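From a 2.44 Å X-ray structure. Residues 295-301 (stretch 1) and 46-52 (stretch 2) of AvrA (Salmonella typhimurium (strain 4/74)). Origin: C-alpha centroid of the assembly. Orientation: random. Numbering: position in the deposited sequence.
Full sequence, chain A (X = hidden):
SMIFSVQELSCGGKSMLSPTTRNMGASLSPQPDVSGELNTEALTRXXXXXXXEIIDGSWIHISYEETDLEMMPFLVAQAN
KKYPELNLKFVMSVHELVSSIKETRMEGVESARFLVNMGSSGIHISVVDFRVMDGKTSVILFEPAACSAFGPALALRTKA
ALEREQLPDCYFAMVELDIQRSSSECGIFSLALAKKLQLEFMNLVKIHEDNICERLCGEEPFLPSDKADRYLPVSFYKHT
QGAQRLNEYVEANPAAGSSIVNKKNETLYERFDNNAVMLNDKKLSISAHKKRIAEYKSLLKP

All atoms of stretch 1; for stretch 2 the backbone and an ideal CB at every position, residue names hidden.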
# COMPACT_ATOMS: atom_id res chain seq x y z
N GLU A 295 10.92 6.24 7.59
CA GLU A 295 10.00 5.64 8.55
C GLU A 295 10.72 5.17 9.81
O GLU A 295 10.25 5.40 10.92
CB GLU A 295 9.26 4.48 7.90
CG GLU A 295 8.19 4.90 6.89
CD GLU A 295 6.89 5.31 7.55
OE1 GLU A 295 6.89 5.60 8.76
OE2 GLU A 295 5.85 5.33 6.85
N TYR A 296 11.86 4.51 9.63
CA TYR A 296 12.65 4.03 10.76
C TYR A 296 13.20 5.19 11.59
O TYR A 296 13.15 5.17 12.82
CB TYR A 296 13.80 3.14 10.29
CG TYR A 296 13.40 1.77 9.79
CD1 TYR A 296 12.08 1.46 9.51
CD2 TYR A 296 14.35 0.78 9.60
CE1 TYR A 296 11.72 0.20 9.05
CE2 TYR A 296 14.00 -0.48 9.15
CZ TYR A 296 12.69 -0.76 8.88
OH TYR A 296 12.34 -2.01 8.43
N LYS A 297 13.75 6.19 10.90
CA LYS A 297 14.35 7.34 11.57
C LYS A 297 13.33 8.09 12.43
O LYS A 297 13.68 8.64 13.47
CB LYS A 297 14.98 8.29 10.55
CG LYS A 297 16.34 7.85 10.03
CD LYS A 297 16.94 8.91 9.12
CE LYS A 297 18.32 8.51 8.63
NZ LYS A 297 18.93 9.57 7.79
N SER A 298 12.08 8.10 11.98
CA SER A 298 11.02 8.79 12.71
C SER A 298 10.78 8.16 14.08
O SER A 298 10.42 8.85 15.03
CB SER A 298 9.72 8.79 11.90
OG SER A 298 9.88 9.48 10.68
N LEU A 299 10.99 6.85 14.17
CA LEU A 299 10.83 6.14 15.43
C LEU A 299 11.91 6.54 16.43
O LEU A 299 11.71 6.49 17.64
CB LEU A 299 10.85 4.63 15.22
CG LEU A 299 9.71 4.03 14.39
CD1 LEU A 299 9.97 2.57 14.10
CD2 LEU A 299 8.37 4.20 15.11
N LEU A 300 13.07 6.95 15.90
CA LEU A 300 14.18 7.37 16.74
C LEU A 300 14.01 8.80 17.23
O LEU A 300 14.50 9.15 18.31
CB LEU A 300 15.50 7.23 15.98
CG LEU A 300 15.84 5.82 15.49
CD1 LEU A 300 17.09 5.83 14.63
CD2 LEU A 300 16.01 4.87 16.66
N LYS A 301 13.32 9.62 16.45
CA LYS A 301 13.11 11.02 16.81
C LYS A 301 12.22 11.14 18.05
O LYS A 301 11.16 10.51 18.11
CB LYS A 301 12.48 11.79 15.64
CG LYS A 301 13.40 11.93 14.44
CD LYS A 301 12.69 12.55 13.25
CE LYS A 301 13.59 12.58 12.03
NZ LYS A 301 12.92 13.19 10.85
N UNK A 46 20.54 -0.62 12.36
CA UNK A 46 19.82 -1.05 11.16
C UNK A 46 19.75 0.08 10.14
O UNK A 46 20.02 -0.13 8.95
CB UNK A 46 18.41 -1.52 11.52
N UNK A 47 19.39 1.28 10.59
CA UNK A 47 19.26 2.43 9.70
C UNK A 47 20.55 2.67 8.92
O UNK A 47 20.52 2.95 7.72
CB UNK A 47 18.89 3.68 10.50
N UNK A 48 21.69 2.55 9.61
CA UNK A 48 22.98 2.76 8.97
C UNK A 48 23.23 1.72 7.89
O UNK A 48 23.75 2.04 6.82
CB UNK A 48 24.10 2.72 10.01
N UNK A 49 22.86 0.47 8.16
CA UNK A 49 23.03 -0.60 7.19
C UNK A 49 22.19 -0.34 5.94
O UNK A 49 22.64 -0.58 4.83
CB UNK A 49 22.65 -1.95 7.81
N UNK A 50 20.97 0.15 6.14
CA UNK A 50 20.07 0.44 5.02
C UNK A 50 20.67 1.48 4.09
O UNK A 50 20.64 1.33 2.87
CB UNK A 50 18.71 0.92 5.53
N UNK A 51 21.22 2.54 4.67
CA UNK A 51 21.82 3.61 3.89
C UNK A 51 23.09 3.12 3.20
O UNK A 51 23.34 3.44 2.04
CB UNK A 51 22.13 4.82 4.78
N UNK A 52 23.89 2.35 3.93
CA UNK A 52 25.11 1.77 3.38
C UNK A 52 24.81 0.87 2.20
O UNK A 52 25.49 0.92 1.17
CB UNK A 52 25.86 0.98 4.46

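Stretch 2 is helical from end to end, and its helix runs roughly antiparallel to that of stretch 1, the two directions 153° apart. Backbone angles near -60/-45 at every position suit most residue types, so the choices must be read from what each CA-to-CB bond meets.

At position 46 the bond points toward stretch 1, and the ideal CB lies 5.0 Å from CD2 of Tyr 296. An aromatic ring flank offers carbon, so an aliphatic side chain of medium size, such as valine, leucine or isoleucine, would suit. The residue is Ile 46. Its CG2 comes within 3.9 Å of Tyr 296 CE2 and meets the ring at its edge, near the ring plane.

Position 47 sits where the backbones come closest, the CA of position 47 lying 6.9 Å from the CA of Tyr 296. The ideal CB points into a notch, 5.1 Å from Tyr 296 CB, 4.9 Å from Lys 297 CG and 5.0 Å from Leu 300 CD1. All three are carbons, and the limited space favours a compact apolar group: alanine would fill it less, while valine or isoleucine could reach more than one wall. Val 47 does so with chi1 in the t rotamer. CG2 packs 3.8 Å from Tyr 296 CB and 4.3 Å from Leu 300 CD1, while CG1 lies 3.7 Å from Lys 297 CE.

Position 48 points away from stretch 1, which therefore sets no demand; a polar residue is reasonable, and it is Glu 48. Position 49 is also beyond reach, and Arg 49 makes no contact here.

Position 50, one helical turn after 46, again points toward stretch 1, but no atom there lies within 5.5 Å of the ideal CB. A longer apolar side chain, leucine or methionine, could bridge the gap to the tyrosine. Leu 50 extends CD1 to 3.6 Å from Tyr 296 CD2, approaching the ring obliquely.

At position 51 the bond points sideways, and the ideal CB of position 51 is 6.5 Å from Lys 297 NZ, the ammonium group at the end of an extended side chain. A flexible acidic or polar acceptor would suit, glutamate having more reach than aspartate. Glu 51 brings its end nearer than its CB direction suggests: Lys 297 NZ donates a hydrogen bond to Glu 51 OE2 at 3.0 Å, part of a salt bridge beside the apolar contacts.

Position 52 is out of reach, so small or polar residues are equally acceptable; Ser 52 leaves stretch 1 untouched.

Stretch 2 46-52: IVERLES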
# COMPACT_ATOMS: atom_id res chain seq x y z
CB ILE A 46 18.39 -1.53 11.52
CG1 ILE A 46 18.46 -2.89 12.21
CG2 ILE A 46 17.51 -1.63 10.26
CD1 ILE A 46 17.16 -3.32 12.86
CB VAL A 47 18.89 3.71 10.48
CG1 VAL A 47 19.02 4.96 9.60
CG2 VAL A 47 17.47 3.60 11.03
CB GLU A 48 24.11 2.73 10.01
CG GLU A 48 25.47 3.14 9.46
CD GLU A 48 26.17 2.03 8.69
OE1 GLU A 48 26.01 0.85 9.05
OE2 GLU A 48 26.89 2.35 7.72
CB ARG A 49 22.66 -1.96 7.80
CG ARG A 49 23.62 -2.44 8.87
CD ARG A 49 23.48 -3.94 9.14
NE ARG A 49 22.11 -4.32 9.50
CZ ARG A 49 21.19 -4.76 8.64
NH1 ARG A 49 21.47 -4.88 7.35
NH2 ARG A 49 19.98 -5.08 9.08
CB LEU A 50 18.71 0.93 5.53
CG LEU A 50 17.87 -0.05 6.35
CD1 LEU A 50 16.56 0.60 6.75
CD2 LEU A 50 17.62 -1.33 5.58
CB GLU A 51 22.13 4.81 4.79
CG GLU A 51 20.89 5.50 5.33
CD GLU A 51 21.20 6.56 6.36
OE1 GLU A 51 22.02 6.29 7.26
OE2 GLU A 51 20.63 7.67 6.26
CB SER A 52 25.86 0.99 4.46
OG SER A 52 27.02 0.37 3.93
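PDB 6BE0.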